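Local coordinates for protein serine repeat antigen 5 (Plasmodium falciparum, PDB 6X42) that belongs to the papain family of cysteine proteases but is probably a pseudoenzyme, its own proteolytic activity being doubtful, at residues A[45-50]-A[243-248]; A[59-64]-A[188-193]; A[184-189]-A[274-279]. One frame throughout, in Å; residues are numbered along the deposited sequence. Where two conformers were deposited one is given.

Contact 1: A[45-50]-A[243-248]; sequences EDQGNC and RNSWGP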
ATOM      1  N   GLU A  45       1.344  -9.913  -5.919  1.00 14.20           N
ATOM      2  CA  GLU A  45       2.528  -9.864  -6.768  1.00 14.07           C
ATOM      3  C   GLU A  45       3.782 -10.218  -5.971  1.00 13.67           C
ATOM      4  O   GLU A  45       3.768 -10.283  -4.747  1.00 13.99           O
ATOM      5  CB  GLU A  45       2.639  -8.497  -7.449  1.00 15.85           C
ATOM      6  CG  GLU A  45       1.417  -8.226  -8.330  1.00 16.84           C
ATOM      7  CD  GLU A  45       1.500  -6.956  -9.147  1.00 17.04           C
ATOM      8  OE1 GLU A  45       2.543  -6.713  -9.765  1.00 18.23           O
ATOM      9  OE2 GLU A  45       0.510  -6.210  -9.203  1.00 18.00           O
ATOM     10  N   ASP A  46       4.862 -10.503  -6.707  1.00 14.32           N
ATOM     11  CA  ASP A  46       6.153 -10.916  -6.156  1.00 14.33           C
ATOM     12  C   ASP A  46       7.225  -9.963  -6.663  1.00 13.75           C
ATOM     13  O   ASP A  46       7.599  -9.999  -7.843  1.00 15.18           O
ATOM     14  CB  ASP A  46       6.459 -12.368  -6.559  1.00 15.02           C
ATOM     15  CG  ASP A  46       7.712 -12.954  -5.911  1.00 16.17           C
ATOM     16  OD1 ASP A  46       8.478 -12.216  -5.255  1.00 16.59           O
ATOM     17  OD2 ASP A  46       7.920 -14.185  -6.107  1.00 17.76           O
ATOM     18  N   GLN A  47       7.726  -9.101  -5.779  1.00 13.28           N
ATOM     19  CA  GLN A  47       8.771  -8.146  -6.125  1.00 12.69           C
ATOM     20  C   GLN A  47      10.131  -8.801  -6.378  1.00 12.44           C
ATOM     21  O   GLN A  47      11.047  -8.139  -6.895  1.00 12.71           O
ATOM     22  CB  GLN A  47       8.913  -7.100  -5.037  1.00 12.94           C
ATOM     23  CG  GLN A  47       9.541  -7.606  -3.763  1.00 12.80           C
ATOM     24  CD  GLN A  47       9.526  -6.582  -2.650  1.00 13.08           C
ATOM     25  OE1 GLN A  47       8.498  -6.313  -2.030  1.00 14.44           O
ATOM     26  NE2 GLN A  47      10.675  -5.983  -2.395  1.00 14.32           N
ATOM     27  N   GLY A  48      10.294 -10.069  -6.021  1.00 13.12           N
ATOM     28  CA  GLY A  48      11.573 -10.725  -6.217  1.00 14.37           C
ATOM     29  C   GLY A  48      12.648 -10.102  -5.347  1.00 14.64           C
ATOM     30  O   GLY A  48      12.381  -9.527  -4.290  1.00 17.46           O
ATOM     31  N   ASN A  49      13.883 -10.177  -5.822  1.00 14.61           N
ATOM     32  CA  ASN A  49      15.032  -9.802  -5.003  1.00 15.29           C
ATOM     33  C   ASN A  49      15.555  -8.396  -5.313  1.00 14.94           C
ATOM     34  O   ASN A  49      16.761  -8.171  -5.422  1.00 16.77           O
ATOM     35  CB  ASN A  49      16.118 -10.863  -5.126  1.00 17.03           C
ATOM     36  CG  ASN A  49      15.686 -12.212  -4.546  1.00 18.69           C
ATOM     37  OD1 ASN A  49      14.778 -12.283  -3.716  1.00 23.19           O
ATOM     38  ND2 ASN A  49      16.331 -13.289  -4.984  1.00 19.67           N
ATOM     39  N   CYS A  50      14.639  -7.434  -5.433  1.00 13.95           N
ATOM     40  CA  CYS A  50      14.948  -6.015  -5.471  1.00 13.68           C
ATOM     41  C   CYS A  50      14.088  -5.316  -4.427  1.00 13.11           C
ATOM     42  O   CYS A  50      13.036  -5.827  -4.028  1.00 14.14           O
ATOM     43  CB  CYS A  50      14.664  -5.372  -6.838  1.00 14.80           C
ATOM     44  SG  CYS A  50      15.755  -5.911  -8.168  1.00 15.86           S
ATOM     45  N   ARG A 243      -1.495  -6.575   3.098  1.00 11.90           N
ATOM     46  CA  ARG A 243      -1.015  -7.136   1.835  1.00 12.08           C
ATOM     47  C   ARG A 243       0.483  -6.896   1.709  1.00 11.20           C
ATOM     48  O   ARG A 243       0.957  -5.768   1.876  1.00 12.22           O
ATOM     49  CB  ARG A 243      -1.730  -6.451   0.672  1.00 12.67           C
ATOM     50  CG  ARG A 243      -1.317  -6.921  -0.728  1.00 12.97           C
ATOM     51  CD  ARG A 243      -2.092  -6.175  -1.742  1.00 14.01           C
ATOM     52  NE  ARG A 243      -1.630  -6.315  -3.114  1.00 13.69           N
ATOM     53  CZ  ARG A 243      -2.171  -7.086  -4.052  1.00 13.49           C
ATOM     54  NH1 ARG A 243      -3.118  -7.960  -3.784  1.00 15.55           N
ATOM     55  NH2 ARG A 243      -1.767  -6.963  -5.294  1.00 14.40           N
ATOM     56  N   ASN A 244       1.223  -7.951   1.376  1.00 11.75           N
ATOM     57  CA  ASN A 244       2.646  -7.876   1.059  1.00 11.55           C
ATOM     58  C   ASN A 244       2.846  -8.172  -0.422  1.00 11.86           C
ATOM     59  O   ASN A 244       1.918  -8.589  -1.115  1.00 13.23           O
ATOM     60  CB  ASN A 244       3.422  -8.856   1.947  1.00 12.16           C
ATOM     61  CG  ASN A 244       4.872  -8.470   2.173  1.00 12.69           C
ATOM     62  OD1 ASN A 244       5.400  -7.523   1.594  1.00 12.50           O
ATOM     63  ND2 ASN A 244       5.525  -9.234   3.040  1.00 14.58           N
ATOM     64  N   SER A 245       4.076  -7.959  -0.895  1.00 11.72           N
ATOM     65  CA  SER A 245       4.471  -8.131  -2.284  1.00 11.92           C
ATOM     66  C   SER A 245       5.592  -9.166  -2.424  1.00 11.93           C
ATOM     67  O   SER A 245       6.534  -8.990  -3.210  1.00 12.57           O
ATOM     68  CB  SER A 245       4.848  -6.801  -2.936  1.00 13.07           C
ATOM     69  OG  SER A 245       5.778  -6.072  -2.164  1.00 13.39           O
ATOM     70  N   TRP A 246       5.477 -10.254  -1.658  1.00 13.20           N
ATOM     71  CA  TRP A 246       6.442 -11.351  -1.670  1.00 13.17           C
ATOM     72  C   TRP A 246       5.827 -12.610  -2.267  1.00 13.28           C
ATOM     73  O   TRP A 246       6.303 -13.730  -2.025  1.00 14.35           O
ATOM     74  CB  TRP A 246       7.015 -11.598  -0.275  1.00 14.04           C
ATOM     75  CG  TRP A 246       7.871 -10.472   0.260  1.00 13.56           C
ATOM     76  CD1 TRP A 246       8.329  -9.380  -0.412  1.00 15.02           C
ATOM     77  CD2 TRP A 246       8.363 -10.350   1.600  1.00 13.60           C
ATOM     78  NE1 TRP A 246       9.056  -8.572   0.436  1.00 16.52           N
ATOM     79  CE2 TRP A 246       9.102  -9.154   1.672  1.00 14.91           C
ATOM     80  CE3 TRP A 246       8.241 -11.138   2.751  1.00 15.91           C
ATOM     81  CZ2 TRP A 246       9.699  -8.716   2.856  1.00 16.19           C
ATOM     82  CZ3 TRP A 246       8.847 -10.711   3.909  1.00 16.03           C
ATOM     83  CH2 TRP A 246       9.562  -9.509   3.957  1.00 17.01           C
ATOM     84  N   GLY A 247       4.790 -12.430  -3.077  1.00 13.80           N
ATOM     85  CA  GLY A 247       4.149 -13.521  -3.760  1.00 14.26           C
ATOM     86  C   GLY A 247       3.076 -14.191  -2.932  1.00 14.37           C
ATOM     87  O   GLY A 247       2.941 -13.965  -1.726  1.00 14.12           O
ATOM     88  N   PRO A 248       2.280 -15.040  -3.586  1.00 14.61           N
ATOM     89  CA  PRO A 248       1.105 -15.635  -2.933  1.00 14.87           C
ATOM     90  C   PRO A 248       1.401 -16.837  -2.054  1.00 15.39           C
ATOM     91  O   PRO A 248       0.468 -17.390  -1.464  1.00 17.69           O
ATOM     92  CB  PRO A 248       0.230 -16.034  -4.121  1.00 17.08           C
ATOM     93  CG  PRO A 248       1.235 -16.358  -5.212  1.00 17.70           C
ATOM     94  CD  PRO A 248       2.323 -15.324  -5.028  1.00 16.84           C
TER
HETATM   95  O   HOH W   1       1.164  -8.072  -3.792  1.00 16.08           O
HETATM   96  O   HOH W   2      -0.841  -4.809  -7.183  1.00 17.91           O
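Asp46 and Trp246 form a single beta bridge between two loops, their CA atoms 4.5 Å apart. Gly247 N donates to Glu45 O, and Gln47 N donates almost straight (172°) to Ser245 O at 2.8 Å. The two loops carry the Gln-Gly and Asn-Ser-Trp-Gly motifs of the papain family. There the glutamine usually lines the oxyanion hole, and the asparagine orients the histidine. These roles are inferred here, but Asn244 OD1 accepts from His219 NE2. Gln47 touches Ser53, which by family resemblance probably stands where papain enzymes have the catalytic cysteine.

The Gln47 amide is held at both ends. Its OE1 accepts from Ser245 OG at 2.7 Å, and its NE2 donates to Cys50 O in the carbonyl plane. OE1 also lies at the edge of the Trp246 indole. The two side chains run side by side, amide and ring planes 68° apart.

Glu45 OE2 and Arg243 NH2 are 4.6 Å apart, beyond a salt bridge. One water joins them, its bond to NH2 weak. OE2 pairs with Lys75, while the guanidinium binds the carbonyls of Leu42 and Gln43. Another water accepts from Glu45 N and donates to Asn244 O, both at 2.8 Å.

Contact 2: A[59-64]-A[188-193]; sequences KYHLET and SVIAYI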
ATOM      1  N   LYS A  59       1.494   1.593  -6.078  1.00 13.17           N
ATOM      2  CA  LYS A  59       0.651   1.321  -7.235  1.00 13.44           C
ATOM      3  C   LYS A  59      -0.623   0.588  -6.827  1.00 13.89           C
ATOM      4  O   LYS A  59      -1.691   0.814  -7.414  1.00 14.57           O
ATOM      5  CB  LYS A  59       1.419   0.574  -8.333  1.00 14.11           C
ATOM      6  CG  LYS A  59       1.428  -0.937  -8.202  1.00 14.59           C
ATOM      7  CD  LYS A  59       2.350  -1.611  -9.235  1.00 14.69           C
ATOM      8  CE  LYS A  59       2.207  -3.107  -9.227  1.00 15.40           C
ATOM      9  NZ  LYS A  59       1.025  -3.552 -10.010  1.00 15.34           N
ATOM     10  N   TYR A  60      -0.533  -0.297  -5.827  1.00 13.27           N
ATOM     11  CA  TYR A  60      -1.730  -0.988  -5.363  1.00 13.36           C
ATOM     12  C   TYR A  60      -2.741  -0.004  -4.782  1.00 13.38           C
ATOM     13  O   TYR A  60      -3.943  -0.148  -4.982  1.00 13.76           O
ATOM     14  CB  TYR A  60      -1.377  -2.058  -4.345  1.00 13.69           C
ATOM     15  CG  TYR A  60      -2.573  -2.772  -3.767  1.00 13.39           C
ATOM     16  CD1 TYR A  60      -3.203  -3.819  -4.451  1.00 14.46           C
ATOM     17  CD2 TYR A  60      -3.115  -2.372  -2.553  1.00 14.31           C
ATOM     18  CE1 TYR A  60      -4.290  -4.486  -3.903  1.00 16.13           C
ATOM     19  CE2 TYR A  60      -4.193  -3.023  -2.001  1.00 14.67           C
ATOM     20  CZ  TYR A  60      -4.787  -4.075  -2.671  1.00 15.32           C
ATOM     21  OH  TYR A  60      -5.851  -4.713  -2.063  1.00 18.10           O
ATOM     22  N   HIS A  61      -2.261   1.013  -4.066  1.00 13.00           N
ATOM     23  CA  HIS A  61      -3.145   2.054  -3.550  1.00 13.05           C
ATOM     24  C   HIS A  61      -3.887   2.758  -4.688  1.00 13.73           C
ATOM     25  O   HIS A  61      -5.093   2.991  -4.582  1.00 14.80           O
ATOM     26  CB  HIS A  61      -2.316   2.999  -2.674  1.00 13.62           C
ATOM     27  CG  HIS A  61      -3.095   4.079  -1.981  1.00 13.51           C
ATOM     28  ND1 HIS A  61      -4.175   3.841  -1.164  1.00 13.94           N
ATOM     29  CD2 HIS A  61      -2.894   5.417  -1.942  1.00 14.11           C
ATOM     30  CE1 HIS A  61      -4.624   4.994  -0.687  1.00 14.30           C
ATOM     31  NE2 HIS A  61      -3.845   5.964  -1.119  1.00 14.45           N
ATOM     32  N   LEU A  62      -3.203   3.063  -5.796  1.00 14.20           N
ATOM     33  CA  LEU A  62      -3.897   3.604  -6.961  1.00 15.34           C
ATOM     34  C   LEU A  62      -4.842   2.581  -7.587  1.00 15.27           C
ATOM     35  O   LEU A  62      -5.929   2.949  -8.058  1.00 16.75           O
ATOM     36  CB  LEU A  62      -2.904   4.112  -8.003  1.00 16.15           C
ATOM     37  CG  LEU A  62      -2.147   5.390  -7.716  1.00 19.97           C
ATOM     38  CD1 LEU A  62      -1.315   5.770  -8.942  1.00 21.41           C
ATOM     39  CD2 LEU A  62      -3.121   6.520  -7.366  1.00 21.29           C
ATOM     40  N   GLU A  63      -4.446   1.301  -7.623  1.00 15.01           N
ATOM     41  CA  GLU A  63      -5.334   0.258  -8.157  1.00 15.22           C
ATOM     42  C   GLU A  63      -6.628   0.148  -7.336  1.00 16.23           C
ATOM     43  O   GLU A  63      -7.716  -0.011  -7.905  1.00 16.99           O
ATOM     44  CB  GLU A  63      -4.614  -1.096  -8.232  1.00 15.78           C
ATOM     45  CG  GLU A  63      -3.489  -1.098  -9.279  1.00 15.68           C
ATOM     46  CD  GLU A  63      -2.424  -2.174  -9.065  1.00 16.05           C
ATOM     47  OE1 GLU A  63      -2.531  -2.953  -8.081  1.00 16.27           O
ATOM     48  OE2 GLU A  63      -1.474  -2.241  -9.892  1.00 16.46           O
ATOM     49  N   THR A  64      -6.550   0.250  -6.000  1.00 15.12           N
ATOM     50  CA  THR A  64      -7.791   0.167  -5.221  1.00 15.20           C
ATOM     51  C   THR A  64      -8.623   1.428  -5.392  1.00 16.22           C
ATOM     52  O   THR A  64      -9.852   1.352  -5.427  1.00 17.90           O
ATOM     53  CB  THR A  64      -7.571  -0.181  -3.736  1.00 14.99           C
ATOM     54  OG1 THR A  64      -6.936   0.890  -3.016  1.00 14.94           O
ATOM     55  CG2 THR A  64      -6.736  -1.449  -3.567  1.00 15.33           C
ATOM     56  N   SER A 188      -7.638   1.029   0.502  1.00 14.03           N
ATOM     57  CA  SER A 188      -6.357   0.667   1.092  1.00 13.35           C
ATOM     58  C   SER A 188      -5.701   1.943   1.607  1.00 13.24           C
ATOM     59  O   SER A 188      -6.089   3.057   1.233  1.00 13.56           O
ATOM     60  CB  SER A 188      -5.416   0.037   0.064  1.00 13.30           C
ATOM     61  OG  SER A 188      -5.096   0.961  -0.984  1.00 14.10           O
ATOM     62  N   VAL A 189      -4.653   1.756   2.412  1.00 12.63           N
ATOM     63  CA  VAL A 189      -3.614   2.760   2.583  1.00 12.69           C
ATOM     64  C   VAL A 189      -2.272   2.092   2.314  1.00 11.38           C
ATOM     65  O   VAL A 189      -2.148   0.864   2.335  1.00 12.59           O
ATOM     66  CB  VAL A 189      -3.614   3.421   3.979  1.00 13.36           C
ATOM     67  CG1 VAL A 189      -4.939   4.090   4.265  1.00 14.98           C
ATOM     68  CG2 VAL A 189      -3.240   2.409   5.072  1.00 13.97           C
ATOM     69  N   ILE A 190      -1.256   2.913   2.056  1.00 12.01           N
ATOM     70  CA  ILE A 190       0.130   2.475   2.076  1.00 11.53           C
ATOM     71  C   ILE A 190       0.577   2.484   3.529  1.00 11.92           C
ATOM     72  O   ILE A 190       0.263   3.430   4.260  1.00 12.37           O
ATOM     73  CB  ILE A 190       0.991   3.425   1.226  1.00 11.59           C
ATOM     74  CG1 ILE A 190       0.473   3.538  -0.208  1.00 13.26           C
ATOM     75  CG2 ILE A 190       2.453   2.974   1.280  1.00 13.29           C
ATOM     76  CD1 ILE A 190       1.008   4.781  -0.930  1.00 14.18           C
ATOM     77  N   ALA A 191       1.286   1.446   3.961  1.00 11.34           N
ATOM     78  CA  ALA A 191       1.824   1.415   5.318  1.00 11.29           C
ATOM     79  C   ALA A 191       3.293   1.052   5.276  1.00 11.59           C
ATOM     80  O   ALA A 191       3.711   0.238   4.440  1.00 12.81           O
ATOM     81  CB  ALA A 191       1.076   0.417   6.220  1.00 12.61           C
ATOM     82  N   TYR A 192       4.077   1.600   6.189  1.00 11.64           N
ATOM     83  CA  TYR A 192       5.517   1.292   6.292  1.00 11.70           C
ATOM     84  C   TYR A 192       5.754   0.431   7.517  1.00 11.10           C
ATOM     85  O   TYR A 192       5.193   0.727   8.524  1.00 12.19           O
ATOM     86  CB  TYR A 192       6.403   2.539   6.318  1.00 11.94           C
ATOM     87  CG  TYR A 192       7.020   2.777   4.967  1.00 12.59           C
ATOM     88  CD1 TYR A 192       6.439   3.644   4.062  1.00 15.12           C
ATOM     89  CD2 TYR A 192       8.118   2.047   4.550  1.00 13.00           C
ATOM     90  CE1 TYR A 192       6.971   3.825   2.799  1.00 15.92           C
ATOM     91  CE2 TYR A 192       8.660   2.210   3.288  1.00 13.95           C
ATOM     92  CZ  TYR A 192       8.088   3.109   2.411  1.00 14.97           C
ATOM     93  OH  TYR A 192       8.610   3.282   1.164  1.00 17.18           O
ATOM     94  N   ILE A 193       6.526  -0.625   7.358  1.00 11.12           N
ATOM     95  CA  ILE A 193       6.974  -1.516   8.414  1.00 11.35           C
ATOM     96  C   ILE A 193       8.476  -1.736   8.257  1.00 11.01           C
ATOM     97  O   ILE A 193       9.082  -1.388   7.248  1.00 11.58           O
ATOM     98  CB  ILE A 193       6.224  -2.870   8.396  1.00 12.31           C
ATOM     99  CG1 ILE A 193       6.511  -3.668   7.112  1.00 12.36           C
ATOM    100  CG2 ILE A 193       4.724  -2.633   8.538  1.00 13.49           C
ATOM    101  CD1 ILE A 193       5.995  -5.110   7.183  1.00 14.50           C
TER
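His61 and Ser188 mark the closest backbone approach, with CA atoms 5.8 Å apart, where helix 53-68 passes the start of strand 189-193. No backbone hydrogen bond joins the two segments. Side chains make the contact. In papain-like folds this long helix is the central one, packed against the strands of the other domain, and the contact belongs to that interface.

Ser188 OG is the polar centre. It lies in the plane of the His61 ring, at the edge, and hydrogen-bonds ND1 at 3.0 Å. Thr64 OG1 is 2.7 Å from Ser188 OG, a hydrogen bond whose proton is not settled. His61 CG is anti to the backbone N (chi1 -176°), which carries it toward 188-193. Ile190 N lies over one face of this ring. The Ile190 side chain crosses His61 at about a right angle, with CG1 3.8 Å from His61 CB. Tyr60 CE2 lies 3.9 Å from Ser188 CB, obliquely to the ring. Thr64 CG2, one helical turn on, rests above one face of the tyrosine ring, toward its rim.

His61 NE2 bonds Phe277 N, a backbone donor, so NE2 accepts. ND1 then probably carries the proton and donates to Ser188 OG. With both nitrogens engaged, the ring's rotation should be fixed. These buried polar atoms link helix 53-68 to the turn before strand 189-193 and to strand 273-280.

Contact 3: A[184-189]-A[274-279]; sequences MNKGSV and VVIFNV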
ATOM      1  N   MET A 184     -11.892   2.180   3.971  1.00 16.56           N
ATOM      2  CA  MET A 184     -13.268   2.150   3.480  0.66 18.58           C
ATOM      3  C   MET A 184     -13.426   2.965   2.203  1.00 17.70           C
ATOM      4  O   MET A 184     -14.066   2.520   1.247  1.00 20.33           O
ATOM      5  CB  MET A 184     -14.207   2.695   4.555  0.66 20.90           C
ATOM      6  CG  MET A 184     -14.347   1.743   5.722  0.66 23.19           C
ATOM      7  SD  MET A 184     -15.472   2.299   6.999  0.66 27.20           S
ATOM      8  CE  MET A 184     -16.950   2.613   6.029  0.66 27.10           C
ATOM      9  N   ASN A 185     -12.843   4.166   2.165  1.00 17.75           N
ATOM     10  CA  ASN A 185     -13.110   5.089   1.069  1.00 19.24           C
ATOM     11  C   ASN A 185     -12.213   4.876  -0.143  1.00 18.47           C
ATOM     12  O   ASN A 185     -12.686   5.019  -1.282  1.00 21.24           O
ATOM     13  CB  ASN A 185     -12.955   6.527   1.562  1.00 22.43           C
ATOM     14  CG  ASN A 185     -14.067   6.954   2.507  1.00 27.05           C
ATOM     15  OD1 ASN A 185     -15.107   6.298   2.632  1.00 30.93           O
ATOM     16  ND2 ASN A 185     -13.828   8.041   3.210  1.00 29.23           N
ATOM     17  N   LYS A 186     -10.932   4.562   0.071  1.00 17.33           N
ATOM     18  CA  LYS A 186      -9.982   4.397  -1.022  1.00 17.59           C
ATOM     19  C   LYS A 186      -9.622   2.948  -1.317  1.00 16.67           C
ATOM     20  O   LYS A 186      -8.956   2.687  -2.329  1.00 17.49           O
ATOM     21  CB  LYS A 186      -8.701   5.177  -0.720  1.00 17.05           C
ATOM     22  CG  LYS A 186      -8.868   6.701  -0.783  1.00 18.94           C
ATOM     23  CD  LYS A 186      -7.651   7.448  -0.220  1.00 19.98           C
ATOM     24  CE  LYS A 186      -7.750   8.916  -0.480  1.00 21.73           C
ATOM     25  NZ  LYS A 186      -8.627   9.572   0.503  1.00 23.61           N
ATOM     26  N   GLY A 187     -10.023   2.006  -0.458  1.00 15.63           N
ATOM     27  CA  GLY A 187      -9.744   0.599  -0.640  1.00 16.42           C
ATOM     28  C   GLY A 187      -8.487   0.119   0.044  1.00 14.42           C
ATOM     29  O   GLY A 187      -8.291  -1.104   0.168  1.00 15.76           O
ATOM     30  N   SER A 188      -7.638   1.029   0.502  1.00 14.03           N
ATOM     31  CA  SER A 188      -6.357   0.667   1.092  1.00 13.35           C
ATOM     32  C   SER A 188      -5.701   1.943   1.607  1.00 13.24           C
ATOM     33  O   SER A 188      -6.089   3.057   1.233  1.00 13.56           O
ATOM     34  CB  SER A 188      -5.416   0.037   0.064  1.00 13.30           C
ATOM     35  OG  SER A 188      -5.096   0.961  -0.984  1.00 14.10           O
ATOM     36  N   VAL A 189      -4.653   1.756   2.412  1.00 12.63           N
ATOM     37  CA  VAL A 189      -3.614   2.760   2.583  1.00 12.69           C
ATOM     38  C   VAL A 189      -2.272   2.092   2.314  1.00 11.38           C
ATOM     39  O   VAL A 189      -2.148   0.864   2.335  1.00 12.59           O
ATOM     40  CB  VAL A 189      -3.614   3.421   3.979  1.00 13.36           C
ATOM     41  CG1 VAL A 189      -4.939   4.090   4.265  1.00 14.98           C
ATOM     42  CG2 VAL A 189      -3.240   2.409   5.072  1.00 13.97           C
ATOM     43  N   VAL A 274       1.570   5.531   7.805  1.00 12.52           N
ATOM     44  CA  VAL A 274       0.718   5.293   6.653  1.00 12.96           C
ATOM     45  C   VAL A 274       0.756   6.503   5.735  1.00 13.07           C
ATOM     46  O   VAL A 274       0.949   7.638   6.185  1.00 14.00           O
ATOM     47  CB  VAL A 274      -0.729   4.943   7.057  1.00 12.76           C
ATOM     48  CG1 VAL A 274      -0.806   3.633   7.850  1.00 13.37           C
ATOM     49  CG2 VAL A 274      -1.389   6.036   7.843  1.00 14.97           C
ATOM     50  N   VAL A 275       0.502   6.252   4.454  1.00 13.02           N
ATOM     51  CA  VAL A 275       0.441   7.275   3.420  1.00 13.33           C
ATOM     52  C   VAL A 275      -0.814   7.060   2.589  1.00 13.39           C
ATOM     53  O   VAL A 275      -1.150   5.926   2.222  1.00 13.29           O
ATOM     54  CB  VAL A 275       1.697   7.269   2.522  1.00 13.22           C
ATOM     55  CG1 VAL A 275       1.620   8.339   1.449  1.00 14.58           C
ATOM     56  CG2 VAL A 275       2.944   7.446   3.343  1.00 15.64           C
ATOM     57  N   ILE A 276      -1.495   8.159   2.279  1.00 13.75           N
ATOM     58  CA  ILE A 276      -2.616   8.173   1.346  1.00 15.26           C
ATOM     59  C   ILE A 276      -2.312   9.154   0.220  1.00 14.29           C
ATOM     60  O   ILE A 276      -1.614  10.156   0.413  1.00 16.05           O
ATOM     61  CB  ILE A 276      -3.975   8.494   1.993  1.00 21.80           C
ATOM     62  CG1 ILE A 276      -4.003   9.888   2.569  1.00 25.43           C
ATOM     63  CG2 ILE A 276      -4.283   7.488   3.085  1.00 23.51           C
ATOM     64  CD1 ILE A 276      -5.392  10.333   2.982  1.00 27.56           C
ATOM     65  N   PHE A 277      -2.784   8.813  -0.979  1.00 14.59           N
ATOM     66  CA  PHE A 277      -2.655   9.675  -2.141  1.00 14.50           C
ATOM     67  C   PHE A 277      -3.932  10.478  -2.329  1.00 16.01           C
ATOM     68  O   PHE A 277      -5.040   9.934  -2.216  1.00 17.42           O
ATOM     69  CB  PHE A 277      -2.375   8.852  -3.382  1.00 15.29           C
ATOM     70  CG  PHE A 277      -0.993   8.223  -3.433  1.00 14.13           C
ATOM     71  CD1 PHE A 277       0.066   8.678  -2.656  1.00 15.36           C
ATOM     72  CD2 PHE A 277      -0.748   7.174  -4.315  1.00 15.23           C
ATOM     73  CE1 PHE A 277       1.319   8.086  -2.758  1.00 15.58           C
ATOM     74  CE2 PHE A 277       0.516   6.591  -4.417  1.00 14.93           C
ATOM     75  CZ  PHE A 277       1.539   7.056  -3.652  1.00 15.74           C
ATOM     76  N   ASN A 278      -3.772  11.759  -2.636  1.00 17.18           N
ATOM     77  CA  ASN A 278      -4.894  12.670  -2.852  1.00 18.26           C
ATOM     78  C   ASN A 278      -5.012  12.913  -4.352  1.00 19.44           C
ATOM     79  O   ASN A 278      -4.237  13.677  -4.929  1.00 21.60           O
ATOM     80  CB  ASN A 278      -4.635  13.947  -2.078  1.00 19.30           C
ATOM     81  CG  ASN A 278      -4.417  13.693  -0.600  1.00 20.17           C
ATOM     82  OD1 ASN A 278      -5.167  12.947   0.024  1.00 21.39           O
ATOM     83  ND2 ASN A 278      -3.379  14.289  -0.040  1.00 20.95           N
ATOM     84  N   VAL A 279      -5.964  12.230  -4.988  1.00 21.67           N
ATOM     85  CA  VAL A 279      -6.104  12.285  -6.438  1.00 25.59           C
ATOM     86  C   VAL A 279      -7.543  12.581  -6.837  1.00 28.05           C
ATOM     87  O   VAL A 279      -8.494  12.270  -6.116  1.00 29.42           O
ATOM     88  CB  VAL A 279      -5.626  10.981  -7.101  1.00 29.27           C
ATOM     89  CG1 VAL A 279      -4.182  10.681  -6.704  1.00 28.89           C
ATOM     90  CG2 VAL A 279      -6.546   9.845  -6.713  1.00 31.73           C
TER
HETATM   91  O   HOH W   3      -7.744  12.274   0.089  1.00 34.11           O
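Lys186 meets Phe277 at the backbone carbonyl and not at the ring, and no flat side chain stacks between 184-189 and 274-279. The Phe277 ring leads away from 184-189 to the His61 ring of helix 53-68, with planes at about 60°. The Asn278 amide has its ND2 on Thr161 OG1, while its OD1 accepts a hydrogen bond from a water at 2.7 Å.

The contact joins the end of helix 172-186 and the start of strand 189-193 to strand 273-280, the antiparallel neighbour of 189-193 in a mixed sheet. Val189 carries the apolar part, with its two methyls divided between two residues. CG1 meets Ile276 CG2 at 3.7 Å, and CG2 meets Val274 CG1 at 3.9 Å. Between them, Val189 CB faces Val275 O. Ile179 and Glu182 of helix 172-186 also touch Val189.

Lys186 bends at its last torsion (chi4 81°). Its CE lies 3.4 Å from Phe277 O, and its NZ comes 4.1 Å from Ile276 CD1. The main partner of NZ is Glu182, in a salt bridge, and NZ also donates to the water on Asn278 OD1. The lysine therefore probably stays charged: the end of its alkyl chain lies against Phe277 O, while its ammonium is paired beside the Ile276 CD1 methyl.

Overall arrangement
Contacts 2 and 3 form one continuous region, with centres 7 Å apart. They share Ser188 and Val189. Thr64 OG1 probably hydrogen-bonds Lys186 O at 2.8 Å, and Ile190 O probably accepts from Val275 N at 2.8 Å, pairing strands 189-193 and 273-280. Contact 1 lies 14 Å from contact 2 between centres. It touches contact 2 through a salt bridge of Glu45 OE2 with Lys59 NZ (2.8 Å) and by Arg243 packing on Tyr60. Contacts 1 and 3 do not touch, with centres 21 Å apart. Contact 1 borders what is, by family resemblance, probably the active-site region, with Ser53 and His219. Contact 2 lies further along helix 53-68, and contact 3 beyond it at strand 273-280.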